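Local coordinates for protein sorbitol dehydrogenase (Gluconobacter oxydans, PDB 5ITG) that probably oxidises D-sorbitol to L-sorbose with NADP as the hydride acceptor, as a member of the mannitol dehydrogenase family, at residues 288-291 with 292-295; 367-370 with 371-374; 378-381 with 382-386; 428-431 with 432-436; 465-468 with 469-473. All coordinates share one frame; numbering follows the deposited sequence.

Interaction 1. Residues 288-291 with 292-295; sequences TDWE and YVKI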
loop_
_atom_site.group_PDB
_atom_site.type_symbol
_atom_site.label_atom_id
_atom_site.label_comp_id
_atom_site.label_asym_id
_atom_site.label_seq_id
_atom_site.Cartn_x
_atom_site.Cartn_y
_atom_site.Cartn_z
ATOM N N THR A 288 -2.612 -13.771 -5.540
ATOM C CA THR A 288 -4.043 -13.516 -5.628
ATOM C C THR A 288 -4.897 -13.770 -4.387
ATOM O O THR A 288 -5.646 -12.890 -3.965
ATOM C CB THR A 288 -4.640 -14.262 -6.837
ATOM O OG1 THR A 288 -3.870 -13.941 -8.004
ATOM C CG2 THR A 288 -6.085 -13.829 -7.070
ATOM N N ASP A 289 -4.787 -14.950 -3.789
ATOM C CA ASP A 289 -5.587 -15.235 -2.602
ATOM C C ASP A 289 -5.317 -14.241 -1.468
ATOM O O ASP A 289 -6.258 -13.751 -0.841
ATOM C CB ASP A 289 -5.359 -16.671 -2.130
ATOM C CG ASP A 289 -5.906 -17.695 -3.112
ATOM O OD1 ASP A 289 -6.686 -17.309 -4.010
ATOM O OD2 ASP A 289 -5.568 -18.888 -2.983
ATOM N N TRP A 290 -4.053 -13.915 -1.218
ATOM C CA TRP A 290 -3.742 -12.958 -0.153
ATOM C C TRP A 290 -4.265 -11.547 -0.448
ATOM O O TRP A 290 -4.696 -10.837 0.464
ATOM C CB TRP A 290 -2.234 -12.926 0.119
ATOM C CG TRP A 290 -1.849 -13.755 1.303
ATOM C CD1 TRP A 290 -1.078 -14.884 1.307
ATOM C CD2 TRP A 290 -2.208 -13.509 2.670
ATOM N NE1 TRP A 290 -0.934 -15.354 2.592
ATOM C CE2 TRP A 290 -1.617 -14.530 3.447
ATOM C CE3 TRP A 290 -2.971 -12.524 3.312
ATOM C CZ2 TRP A 290 -1.765 -14.593 4.838
ATOM C CZ3 TRP A 290 -3.119 -12.590 4.701
ATOM C CH2 TRP A 290 -2.518 -13.615 5.444
ATOM N N GLU A 291 -4.239 -11.142 -1.713
ATOM C CA GLU A 291 -4.753 -9.818 -2.087
ATOM C C GLU A 291 -6.233 -9.714 -1.732
ATOM O O GLU A 291 -6.697 -8.668 -1.258
ATOM C CB GLU A 291 -4.603 -9.555 -3.596
ATOM C CG GLU A 291 -3.172 -9.417 -4.098
ATOM C CD GLU A 291 -3.097 -8.783 -5.488
ATOM O OE1 GLU A 291 -3.931 -9.132 -6.352
ATOM O OE2 GLU A 291 -2.201 -7.942 -5.716
ATOM N N TYR A 292 -6.980 -10.795 -1.969
ATOM C CA TYR A 292 -8.398 -10.782 -1.672
ATOM C C TYR A 292 -8.716 -10.845 -0.190
ATOM O O TYR A 292 -9.759 -10.362 0.227
ATOM C CB TYR A 292 -9.130 -11.877 -2.462
ATOM C CG TYR A 292 -9.356 -11.422 -3.892
ATOM C CD1 TYR A 292 -10.030 -10.227 -4.152
ATOM C CD2 TYR A 292 -8.818 -12.123 -4.973
ATOM C CE1 TYR A 292 -10.156 -9.727 -5.449
ATOM C CE2 TYR A 292 -8.939 -11.630 -6.285
ATOM C CZ TYR A 292 -9.606 -10.425 -6.507
ATOM O OH TYR A 292 -9.697 -9.901 -7.778
ATOM N N VAL A 293 -7.827 -11.428 0.609
ATOM C CA VAL A 293 -8.051 -11.445 2.054
ATOM C C VAL A 293 -7.980 -9.982 2.515
ATOM O O VAL A 293 -8.832 -9.503 3.267
ATOM C CB VAL A 293 -6.958 -12.229 2.806
ATOM C CG1 VAL A 293 -7.092 -11.979 4.321
ATOM C CG2 VAL A 293 -7.088 -13.722 2.509
ATOM N N LYS A 294 -6.960 -9.272 2.048
ATOM C CA LYS A 294 -6.783 -7.869 2.417
ATOM C C LYS A 294 -7.954 -7.025 1.923
ATOM O O LYS A 294 -8.511 -6.204 2.665
ATOM C CB LYS A 294 -5.479 -7.341 1.836
ATOM C CG LYS A 294 -5.097 -5.959 2.338
ATOM C CD LYS A 294 -3.812 -5.502 1.679
ATOM C CE LYS A 294 -3.582 -4.028 1.888
ATOM N NZ LYS A 294 -2.504 -3.525 0.987
ATOM N N ILE A 295 -8.334 -7.233 0.668
ATOM C CA ILE A 295 -9.443 -6.489 0.080
ATOM C C ILE A 295 -10.786 -6.751 0.774
ATOM O O ILE A 295 -11.502 -5.815 1.155
ATOM C CB ILE A 295 -9.597 -6.839 -1.423
ATOM C CG1 ILE A 295 -8.427 -6.247 -2.215
ATOM C CG2 ILE A 295 -10.928 -6.315 -1.966
ATOM C CD1 ILE A 295 -8.376 -6.739 -3.646
#
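The opening turn of helix 288-312 is where Thr288 meets Tyr292, one turn on, with the two side chains side by side and pointing the same way. The methyl does the touching: Thr288 CG2 lies 3.7 Å from Tyr292 CE2. This methyl takes the place opposite the backbone N, which sets it beside the tyrosine ring, while OG1 bonds to Asp286 and His193. In the backbone, Tyr292 N donates to Thr288 O at 3.2 Å, and the same oxygen lies 3.4 Å from Tyr292 CD2. With a serine in place of Tyr292, the Thr288 methyl would probably lose its aromatic partner, and Arg192 its weak hydrogen bond with the phenol OH. A second pair follows on another side of the helix, where Trp290 CE3 comes within 4.0 Å of Val293 CB; both side chains touch Tyr353 of helix 350-361. The polar ends of Glu291 and Lys294 are held by distant backbone atoms, OE2 by His193 N and NZ by Val228 O, while Ile295 N closes the turn on Glu291 O at 2.9 Å. Backbone bonds at i+4 with side chains meeting at i+3 and i+4 mark an alpha helix, here within the mannitol dehydrogenase C-terminal family region.

Interaction 2. Residues 367-370 with 371-374; sequences SDQT and LRIA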
loop_
_atom_site.group_PDB
_atom_site.type_symbol
_atom_site.label_atom_id
_atom_site.label_comp_id
_atom_site.label_asym_id
_atom_site.label_seq_id
_atom_site.Cartn_x
_atom_site.Cartn_y
_atom_site.Cartn_z
ATOM N N SER A 367 -4.651 6.220 13.499
ATOM C CA SER A 367 -6.006 6.649 13.180
ATOM C C SER A 367 -6.147 7.714 12.094
ATOM O O SER A 367 -5.530 8.774 12.140
ATOM C CB SER A 367 -6.722 7.121 14.443
ATOM O OG SER A 367 -8.096 7.324 14.171
ATOM N N ASP A 368 -6.984 7.403 11.115
ATOM C CA ASP A 368 -7.258 8.294 10.009
ATOM C C ASP A 368 -8.671 8.819 10.219
ATOM O O ASP A 368 -9.355 8.402 11.156
ATOM C CB ASP A 368 -7.149 7.519 8.692
ATOM C CG ASP A 368 -7.395 8.391 7.474
ATOM O OD1 ASP A 368 -6.907 9.541 7.448
ATOM O OD2 ASP A 368 -8.063 7.921 6.532
ATOM N N GLN A 369 -9.104 9.743 9.366
ATOM C CA GLN A 369 -10.446 10.292 9.484
ATOM C C GLN A 369 -11.450 9.379 8.794
ATOM O O GLN A 369 -11.175 8.824 7.732
ATOM C CB GLN A 369 -10.513 11.691 8.865
ATOM C CG GLN A 369 -9.770 12.769 9.652
ATOM C CD GLN A 369 -8.285 12.492 9.750
ATOM O OE1 GLN A 369 -7.601 12.341 8.734
ATOM N NE2 GLN A 369 -7.772 12.426 10.980
ATOM N N THR A 370 -12.616 9.226 9.409
ATOM C CA THR A 370 -13.668 8.388 8.856
ATOM C C THR A 370 -14.108 8.902 7.489
ATOM O O THR A 370 -14.307 8.122 6.559
ATOM C CB THR A 370 -14.881 8.357 9.789
ATOM O OG1 THR A 370 -15.282 9.700 10.091
ATOM C CG2 THR A 370 -14.534 7.627 11.080
ATOM N N LEU A 371 -14.259 10.215 7.360
ATOM C CA LEU A 371 -14.675 10.782 6.082
ATOM C C LEU A 371 -13.659 10.476 4.989
ATOM O O LEU A 371 -14.024 10.290 3.827
ATOM C CB LEU A 371 -14.884 12.299 6.205
ATOM C CG LEU A 371 -16.273 12.705 6.713
ATOM C CD1 LEU A 371 -16.362 14.217 6.871
ATOM C CD2 LEU A 371 -17.330 12.216 5.727
ATOM N N ARG A 372 -12.385 10.405 5.361
ATOM C CA ARG A 372 -11.341 10.120 4.385
ATOM C C ARG A 372 -11.468 8.678 3.901
ATOM O O ARG A 372 -11.301 8.388 2.714
ATOM C CB ARG A 372 -9.960 10.340 5.004
ATOM C CG ARG A 372 -8.973 11.001 4.049
ATOM C CD ARG A 372 -7.549 10.931 4.577
ATOM N NE ARG A 372 -7.065 9.553 4.628
ATOM C CZ ARG A 372 -6.970 8.755 3.569
ATOM N NH1 ARG A 372 -7.324 9.197 2.366
ATOM N NH2 ARG A 372 -6.525 7.514 3.709
ATOM N N ILE A 373 -11.767 7.778 4.826
ATOM C CA ILE A 373 -11.935 6.369 4.491
ATOM C C ILE A 373 -13.139 6.208 3.566
ATOM O O ILE A 373 -13.149 5.351 2.683
ATOM C CB ILE A 373 -12.157 5.516 5.769
ATOM C CG1 ILE A 373 -10.913 5.593 6.659
ATOM C CG2 ILE A 373 -12.460 4.066 5.399
ATOM C CD1 ILE A 373 -9.632 5.130 5.983
ATOM N N ALA A 374 -14.143 7.059 3.761
ATOM C CA ALA A 374 -15.361 7.006 2.965
ATOM C C ALA A 374 -15.248 7.681 1.593
ATOM O O ALA A 374 -16.149 7.544 0.760
ATOM C CB ALA A 374 -16.513 7.624 3.752
#
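Asp368, just ahead of helix 370-374, reaches forward to Arg372 and grips a single nitrogen with both carboxylate oxygens. Its CG stands anti to the backbone N (chi1 -179°), which sets the carboxylate beside Arg372, where OD2 lies 2.7 Å and OD1 2.8 Å from Arg372 NE. Each is a weak hydrogen bond within a salt bridge, since one N-H cannot point straight at two acceptors. OD1 sits at the guanidinium edge in its plane, and OD2 approaches obliquely, the two flat groups being turned 43° from each other. The arginine helps by bending at chi3 (66°), which turns NE back to meet the two oxygens. OD2 also meets a methyl, Ile373 CD1, at 3.2 Å. Next comes Gln369 at the N-cap position. Its carbonyl O accepts Ile373 N at 3.1 Å and, weakly, Arg372 N, while its CB lies 4.1 Å from Arg372 CB and its amide NE2 turns away to Asn316. Thr370 then contributes its carbonyl, with Ala374 N bound to Thr370 O at 3.0 Å; its hydroxyl is held by Tyr314 O, and its side chain rests on Ile310 of helix 288-312. Asp368 and Arg372 thus form an i to i+4 acid-base pair across a helix N terminus, the acid one residue ahead of the N-cap.

Interaction 3. Residues 378-381 with 382-386; sequences CSKV and QVFWT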
loop_
_atom_site.group_PDB
_atom_site.type_symbol
_atom_site.label_atom_id
_atom_site.label_comp_id
_atom_site.label_asym_id
_atom_site.label_seq_id
_atom_site.Cartn_x
_atom_site.Cartn_y
_atom_site.Cartn_z
ATOM N N CYS A 378 -17.930 4.817 -3.608
ATOM C CA CYS A 378 -18.501 4.021 -4.692
ATOM C C CYS A 378 -17.510 2.977 -5.201
ATOM O O CYS A 378 -17.844 1.792 -5.324
ATOM C CB CYS A 378 -18.920 4.923 -5.853
ATOM S SG CYS A 378 -19.509 4.005 -7.296
ATOM N N SER A 379 -16.298 3.427 -5.512
ATOM C CA SER A 379 -15.252 2.540 -6.007
ATOM C C SER A 379 -14.846 1.536 -4.934
ATOM O O SER A 379 -14.495 0.391 -5.237
ATOM C CB SER A 379 -14.018 3.343 -6.429
ATOM O OG SER A 379 -14.346 4.308 -7.414
ATOM N N LYS A 380 -14.889 1.969 -3.679
ATOM C CA LYS A 380 -14.509 1.091 -2.580
ATOM C C LYS A 380 -15.544 -0.005 -2.389
ATOM O O LYS A 380 -15.193 -1.162 -2.184
ATOM C CB LYS A 380 -14.297 1.910 -1.301
ATOM C CG LYS A 380 -12.991 2.699 -1.346
ATOM C CD LYS A 380 -12.788 3.640 -0.174
ATOM C CE LYS A 380 -11.444 4.358 -0.311
ATOM N NZ LYS A 380 -11.307 5.505 0.621
ATOM N N VAL A 381 -16.817 0.357 -2.480
ATOM C CA VAL A 381 -17.885 -0.622 -2.352
ATOM C C VAL A 381 -17.764 -1.624 -3.503
ATOM O O VAL A 381 -17.850 -2.831 -3.297
ATOM C CB VAL A 381 -19.268 0.061 -2.400
ATOM C CG1 VAL A 381 -20.360 -0.972 -2.586
ATOM C CG2 VAL A 381 -19.495 0.845 -1.105
ATOM N N GLN A 382 -17.545 -1.119 -4.715
ATOM C CA GLN A 382 -17.412 -1.992 -5.874
ATOM C C GLN A 382 -16.265 -2.984 -5.692
ATOM O O GLN A 382 -16.432 -4.184 -5.893
ATOM C CB GLN A 382 -17.163 -1.171 -7.142
ATOM C CG GLN A 382 -18.285 -0.211 -7.505
ATOM C CD GLN A 382 -17.948 0.614 -8.736
ATOM O OE1 GLN A 382 -16.798 1.008 -8.931
ATOM N NE2 GLN A 382 -18.954 0.897 -9.562
ATOM N N VAL A 383 -15.099 -2.492 -5.303
ATOM C CA VAL A 383 -13.960 -3.388 -5.136
ATOM C C VAL A 383 -13.965 -4.236 -3.861
ATOM O O VAL A 383 -13.722 -5.442 -3.920
ATOM C CB VAL A 383 -12.630 -2.606 -5.222
ATOM C CG1 VAL A 383 -11.443 -3.562 -5.065
ATOM C CG2 VAL A 383 -12.544 -1.880 -6.577
ATOM N N PHE A 384 -14.264 -3.629 -2.716
ATOM C CA PHE A 384 -14.223 -4.368 -1.447
ATOM C C PHE A 384 -15.415 -5.244 -1.077
ATOM O O PHE A 384 -15.247 -6.250 -0.380
ATOM C CB PHE A 384 -14.000 -3.411 -0.259
ATOM C CG PHE A 384 -12.971 -2.336 -0.499
ATOM C CD1 PHE A 384 -11.910 -2.531 -1.374
ATOM C CD2 PHE A 384 -13.039 -1.143 0.209
ATOM C CE1 PHE A 384 -10.940 -1.552 -1.533
ATOM C CE2 PHE A 384 -12.071 -0.162 0.056
ATOM C CZ PHE A 384 -11.021 -0.364 -0.815
ATOM N N TRP A 385 -16.617 -4.871 -1.514
ATOM C CA TRP A 385 -17.814 -5.613 -1.121
ATOM C C TRP A 385 -18.485 -6.551 -2.129
ATOM O O TRP A 385 -19.203 -7.466 -1.725
ATOM C CB TRP A 385 -18.890 -4.630 -0.638
ATOM C CG TRP A 385 -18.656 -3.970 0.707
ATOM C CD1 TRP A 385 -17.578 -4.113 1.530
ATOM C CD2 TRP A 385 -19.557 -3.078 1.376
ATOM N NE1 TRP A 385 -17.752 -3.368 2.680
ATOM C CE2 TRP A 385 -18.958 -2.721 2.608
ATOM C CE3 TRP A 385 -20.815 -2.548 1.054
ATOM C CZ2 TRP A 385 -19.576 -1.858 3.518
ATOM C CZ3 TRP A 385 -21.434 -1.691 1.960
ATOM C CH2 TRP A 385 -20.813 -1.354 3.179
ATOM N N THR A 386 -18.260 -6.338 -3.419
ATOM C CA THR A 386 -18.932 -7.148 -4.440
ATOM C C THR A 386 -18.883 -8.670 -4.282
ATOM O O THR A 386 -19.921 -9.330 -4.342
ATOM C CB THR A 386 -18.438 -6.762 -5.853
ATOM O OG1 THR A 386 -18.795 -5.398 -6.117
ATOM C CG2 THR A 386 -19.081 -7.658 -6.917
#
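The Phe384 ring presents one face to Lys380, whose CA stands 3.8 Å above the ring plane and toward its rim; the indole of Trp385 likewise has Val381 CG2 over one face, 4.2 Å above the plane and again off-centre. The lysine's aliphatic part runs beside the phenyl ring, both side chains pointing the same way, and the packing is tight, with Lys380 CG only 3.3 Å from Phe384 CE2. Phe384 CG is anti to its carbonyl carbon (chi1 -42°), and this brings the ring back over the preceding turn. Lys380 then extends fully, carrying NZ beyond the ring to the carbonyls of Ile373 and Ser375. The valine-tryptophan pair crosses at a slant, Val381 CG1 reaching Trp385 CE3 at 4.0 Å, while the indole NE1 bonds to Ala300 O of helix 288-312. A third flat group, the Gln382 amide, extends past Cys378, its NE2 3.9 Å from Cys378 SG and bonded to Pro450 O. The backbone links the same pairs: Phe384 N to Lys380 O at 2.7 Å is the shortest of the four bonds across this junction. Finally, Thr386 OG1 donates to Gln382 O at 2.7 Å, in the carbonyl plane and on a lone pair, giving that carbonyl a side-chain donor. These are i to i+4 contacts along an alpha helix, helix 377-394, whose Phe384 and Trp385 also pack on helix 288-312.

Interaction 4. Residues 428-431 with 432-436; sequences PTYG and DAEWK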
loop_
_atom_site.group_PDB
_atom_site.type_symbol
_atom_site.label_atom_id
_atom_site.label_comp_id
_atom_site.label_asym_id
_atom_site.label_seq_id
_atom_site.Cartn_x
_atom_site.Cartn_y
_atom_site.Cartn_z
ATOM N N PRO A 428 -15.693 11.156 -6.463
ATOM C CA PRO A 428 -15.206 11.619 -7.766
ATOM C C PRO A 428 -15.979 11.110 -8.982
ATOM O O PRO A 428 -16.196 11.855 -9.934
ATOM C CB PRO A 428 -13.754 11.149 -7.772
ATOM C CG PRO A 428 -13.373 11.243 -6.333
ATOM C CD PRO A 428 -14.580 10.631 -5.651
ATOM N N THR A 429 -16.405 9.850 -8.946
ATOM C CA THR A 429 -17.118 9.258 -10.076
ATOM C C THR A 429 -18.583 9.668 -10.175
ATOM O O THR A 429 -19.247 9.363 -11.163
ATOM C CB THR A 429 -17.060 7.716 -10.023
ATOM O OG1 THR A 429 -17.766 7.250 -8.865
ATOM C CG2 THR A 429 -15.619 7.239 -9.959
ATOM N N TYR A 430 -19.088 10.348 -9.154
ATOM C CA TYR A 430 -20.479 10.784 -9.156
ATOM C C TYR A 430 -20.639 12.150 -9.807
ATOM O O TYR A 430 -19.795 13.033 -9.637
ATOM C CB TYR A 430 -21.031 10.853 -7.726
ATOM C CG TYR A 430 -21.371 9.518 -7.098
ATOM C CD1 TYR A 430 -21.072 8.316 -7.743
ATOM C CD2 TYR A 430 -21.986 9.458 -5.847
ATOM C CE1 TYR A 430 -21.379 7.085 -7.151
ATOM C CE2 TYR A 430 -22.294 8.241 -5.250
ATOM C CZ TYR A 430 -21.986 7.057 -5.906
ATOM O OH TYR A 430 -22.268 5.850 -5.304
ATOM N N GLY A 431 -21.728 12.305 -10.554
ATOM C CA GLY A 431 -22.025 13.567 -11.208
ATOM C C GLY A 431 -23.303 14.119 -10.604
ATOM O O GLY A 431 -23.694 13.712 -9.507
ATOM N N ASP A 432 -23.964 15.034 -11.310
ATOM C CA ASP A 432 -25.205 15.623 -10.813
ATOM C C ASP A 432 -26.296 14.572 -10.694
ATOM O O ASP A 432 -27.053 14.552 -9.720
ATOM C CB ASP A 432 -25.687 16.741 -11.746
ATOM C CG ASP A 432 -24.697 17.882 -11.851
ATOM O OD1 ASP A 432 -24.200 18.338 -10.800
ATOM O OD2 ASP A 432 -24.424 18.330 -12.987
ATOM N N ALA A 433 -26.380 13.703 -11.696
ATOM C CA ALA A 433 -27.378 12.644 -11.706
ATOM C C ALA A 433 -27.227 11.752 -10.470
ATOM O O ALA A 433 -28.177 11.551 -9.714
ATOM C CB ALA A 433 -27.239 11.812 -12.974
ATOM N N GLU A 434 -26.029 11.219 -10.266
ATOM C CA GLU A 434 -25.785 10.353 -9.119
ATOM C C GLU A 434 -26.114 11.033 -7.791
ATOM O O GLU A 434 -26.843 10.478 -6.968
ATOM C CB GLU A 434 -24.327 9.888 -9.107
ATOM C CG GLU A 434 -23.967 8.901 -10.206
ATOM C CD GLU A 434 -24.091 9.493 -11.596
ATOM O OE1 GLU A 434 -23.349 10.447 -11.914
ATOM O OE2 GLU A 434 -24.935 9.000 -12.374
ATOM N N TRP A 435 -25.580 12.235 -7.585
ATOM C CA TRP A 435 -25.812 12.963 -6.343
ATOM C C TRP A 435 -27.274 13.292 -6.087
ATOM O O TRP A 435 -27.688 13.414 -4.935
ATOM C CB TRP A 435 -24.975 14.246 -6.304
ATOM C CG TRP A 435 -23.588 14.031 -5.777
ATOM C CD1 TRP A 435 -22.414 14.280 -6.427
ATOM C CD2 TRP A 435 -23.228 13.531 -4.479
ATOM N NE1 TRP A 435 -21.348 13.970 -5.617
ATOM C CE2 TRP A 435 -21.819 13.508 -4.416
ATOM C CE3 TRP A 435 -23.961 13.102 -3.365
ATOM C CZ2 TRP A 435 -21.123 13.073 -3.280
ATOM C CZ3 TRP A 435 -23.271 12.670 -2.233
ATOM C CH2 TRP A 435 -21.866 12.660 -2.202
ATOM N N LYS A 436 -28.057 13.439 -7.152
ATOM C CA LYS A 436 -29.474 13.736 -6.993
ATOM C C LYS A 436 -30.137 12.538 -6.330
ATOM O O LYS A 436 -30.930 12.687 -5.402
ATOM C CB LYS A 436 -30.138 13.993 -8.349
ATOM C CG LYS A 436 -31.656 14.152 -8.266
ATOM C CD LYS A 436 -32.277 14.335 -9.646
ATOM C CE LYS A 436 -33.783 14.561 -9.564
ATOM N NZ LYS A 436 -34.375 14.825 -10.907
#
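Glu434 bends back over Tyr430, and its atoms can be followed outwards one by one. CB sits over a face of the phenol ring in a CH-pi contact, 4.0 Å from the centroid of the Tyr430 ring. CG stays close to the same ring, 3.8 Å from Tyr430 CD1. The chain then turns sharply at chi2 (64°), which aims the carboxylate at the backbone before the helix. At the tip, OE1 accepts Gly431 N at 2.8 Å through its anti lone pair, with an N-H...O angle of 146°. Gly431 is the N-cap of helix 432-439, so this is the glutamate's half of a capping box; a glycine has no side chain to supply the other half. Its carbonyl serves the first turn as well, taking Trp435 N at 3.1 Å. Were Glu434 an alanine, the N-H of Gly431 is likely to be left without this acceptor and the helix start to fray. Tyr430 meets the tryptophan too: its CB lies over the five-membered ring of Trp435, 4.1 Å from that ring's centroid, and its own ring sets an edge to the indole face in a T-shaped pair, planes at 82°. Tyr430 sits between helix 432-439 and helices 377-394 and 400-412, its OH bonded to Tyr409 OH and its side chain against Cys378, Leu449 and Pro450.

Interaction 5. Residues 465-468 with 469-473; sequences QKVI and VLRKI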
loop_
_atom_site.group_PDB
_atom_site.type_symbol
_atom_site.label_atom_id
_atom_site.label_comp_id
_atom_site.label_asym_id
_atom_site.label_seq_id
_atom_site.Cartn_x
_atom_site.Cartn_y
_atom_site.Cartn_z
ATOM N N GLN A 465 -34.926 -4.957 -0.847
ATOM C CA GLN A 465 -36.045 -4.737 0.058
ATOM C C GLN A 465 -35.546 -4.567 1.491
ATOM O O GLN A 465 -36.002 -3.683 2.216
ATOM C CB GLN A 465 -37.033 -5.905 -0.026
ATOM C CG GLN A 465 -37.987 -5.818 -1.217
ATOM C CD GLN A 465 -38.641 -7.148 -1.549
ATOM O OE1 GLN A 465 -39.171 -7.834 -0.672
ATOM N NE2 GLN A 465 -38.610 -7.518 -2.828
ATOM N N LYS A 466 -34.606 -5.419 1.894
ATOM C CA LYS A 466 -34.042 -5.350 3.235
ATOM C C LYS A 466 -33.318 -4.024 3.420
ATOM O O LYS A 466 -33.403 -3.401 4.479
ATOM C CB LYS A 466 -33.064 -6.508 3.461
ATOM C CG LYS A 466 -32.351 -6.485 4.802
ATOM C CD LYS A 466 -33.289 -6.800 5.958
ATOM C CE LYS A 466 -32.510 -6.928 7.262
ATOM N NZ LYS A 466 -33.386 -7.317 8.405
ATOM N N VAL A 467 -32.604 -3.593 2.385
ATOM C CA VAL A 467 -31.876 -2.329 2.438
ATOM C C VAL A 467 -32.844 -1.184 2.705
ATOM O O VAL A 467 -32.576 -0.311 3.527
ATOM C CB VAL A 467 -31.121 -2.054 1.109
ATOM C CG1 VAL A 467 -30.588 -0.621 1.094
ATOM C CG2 VAL A 467 -29.947 -3.038 0.958
ATOM N N ILE A 468 -33.966 -1.197 1.996
ATOM C CA ILE A 468 -34.989 -0.167 2.140
ATOM C C ILE A 468 -35.509 -0.152 3.577
ATOM O O ILE A 468 -35.608 0.905 4.201
ATOM C CB ILE A 468 -36.155 -0.425 1.145
ATOM C CG1 ILE A 468 -35.663 -0.174 -0.287
ATOM C CG2 ILE A 468 -37.357 0.450 1.493
ATOM C CD1 ILE A 468 -36.681 -0.486 -1.356
ATOM N N VAL A 469 -35.826 -1.334 4.099
ATOM C CA VAL A 469 -36.313 -1.472 5.468
ATOM C C VAL A 469 -35.328 -0.874 6.476
ATOM O O VAL A 469 -35.733 -0.168 7.407
ATOM C CB VAL A 469 -36.564 -2.967 5.814
ATOM C CG1 VAL A 469 -36.704 -3.156 7.327
ATOM C CG2 VAL A 469 -37.832 -3.447 5.118
ATOM N N LEU A 470 -34.036 -1.138 6.282
ATOM C CA LEU A 470 -33.005 -0.635 7.190
ATOM C C LEU A 470 -32.760 0.865 7.058
ATOM O O LEU A 470 -32.510 1.541 8.059
ATOM C CB LEU A 470 -31.689 -1.406 6.983
ATOM C CG LEU A 470 -31.805 -2.912 7.257
ATOM C CD1 LEU A 470 -30.484 -3.608 6.981
ATOM C CD2 LEU A 470 -32.238 -3.137 8.702
ATOM N N ARG A 471 -32.823 1.386 5.834
ATOM C CA ARG A 471 -32.628 2.818 5.621
ATOM C C ARG A 471 -33.724 3.546 6.388
ATOM O O ARG A 471 -33.486 4.588 6.995
ATOM C CB ARG A 471 -32.735 3.192 4.139
ATOM C CG ARG A 471 -31.554 2.771 3.268
ATOM C CD ARG A 471 -31.633 3.438 1.893
ATOM N NE ARG A 471 -31.496 4.887 1.996
ATOM C CZ ARG A 471 -31.582 5.738 0.975
ATOM N NH1 ARG A 471 -31.815 5.296 -0.254
ATOM N NH2 ARG A 471 -31.429 7.040 1.188
ATOM N N LYS A 472 -34.926 2.984 6.349
ATOM C CA LYS A 472 -36.064 3.580 7.039
ATOM C C LYS A 472 -35.818 3.632 8.541
ATOM O O LYS A 472 -36.067 4.652 9.183
ATOM C CB LYS A 472 -37.337 2.789 6.728
ATOM C CG LYS A 472 -37.939 3.120 5.366
ATOM C CD LYS A 472 -39.037 2.136 4.994
ATOM C CE LYS A 472 -39.974 2.700 3.932
ATOM N NZ LYS A 472 -39.283 3.085 2.671
ATOM N N ILE A 473 -35.315 2.537 9.097
ATOM C CA ILE A 473 -35.026 2.475 10.523
ATOM C C ILE A 473 -33.909 3.456 10.882
ATOM O O ILE A 473 -34.004 4.178 11.873
ATOM C CB ILE A 473 -34.605 1.055 10.936
ATOM C CG1 ILE A 473 -35.785 0.097 10.745
ATOM C CG2 ILE A 473 -34.110 1.054 12.385
ATOM C CD1 ILE A 473 -35.458 -1.355 11.007
#
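Four successive i to i+4 bonds of regular alpha-helical form join Gln465 through Ile468 to Val469 through Lys472, the shortest running from Arg471 N to Val467 O at 2.9 Å and the longest from Lys472 N to Ile468 O at 3.1 Å. Upon this frame the side chains pair one turn apart, and they do so mostly by carbon rather than by charge. Lys466 bends at chi2 (70°), swinging its methylenes across Leu470 at a slant, where CE comes 3.9 Å from Leu470 CD1. The leucine also leans on the backbone, its CG 3.2 Å from Lys466 O. Val467 and Arg471 meet more loosely: Val467 CG1 is 4.1 Å from Arg471 CG, and beyond that methylene the arginine departs to put NE in a salt bridge with Glu411. Ile468 and Lys472 lie side by side, pointing the same way, and the lysine curls at chi4 (58°), which brings its NZ back to 3.5 Å from the Ile468 CG2 methyl. Val467 and Leu470 belong to the side that faces helix 400-412, touching Ala403 and Ala407 respectively, whereas Lys472 is solvent-exposed. A second arginine, Arg475, has its guanidinium near that of Arg471, so Glu411 probably matters all the more in offsetting the local positive charge. The chemistry therefore implies a division of labour: Lys466 and Arg471 offer methylenes to apolar neighbours within the helix, whereas Lys472 brings its ammonium against a methyl, and the one guanidinium buried here finds its counter-ion on another helix.

In the fold
All five contacts are local and follow one another along the chain, so none closes a long loop and none nests or crosses. Interaction 1 begins helix 288-312 and packs on interaction 3, through Ile295 CG2 against Val383 O. Interaction 2 starts the short helix 370-374, whose Ile373 O meets Lys380 NZ, linking it to interaction 3 in the next helix. Interaction 3 in turn touches interaction 4 through Cys378 and Tyr430, placing helix 377-394 in the middle of the series. Interaction 5 stands apart near the C terminus, its nearest atoms about 9 Å from those of interactions 3 and 4. Together they sample the helical C-terminal half of the enzyme.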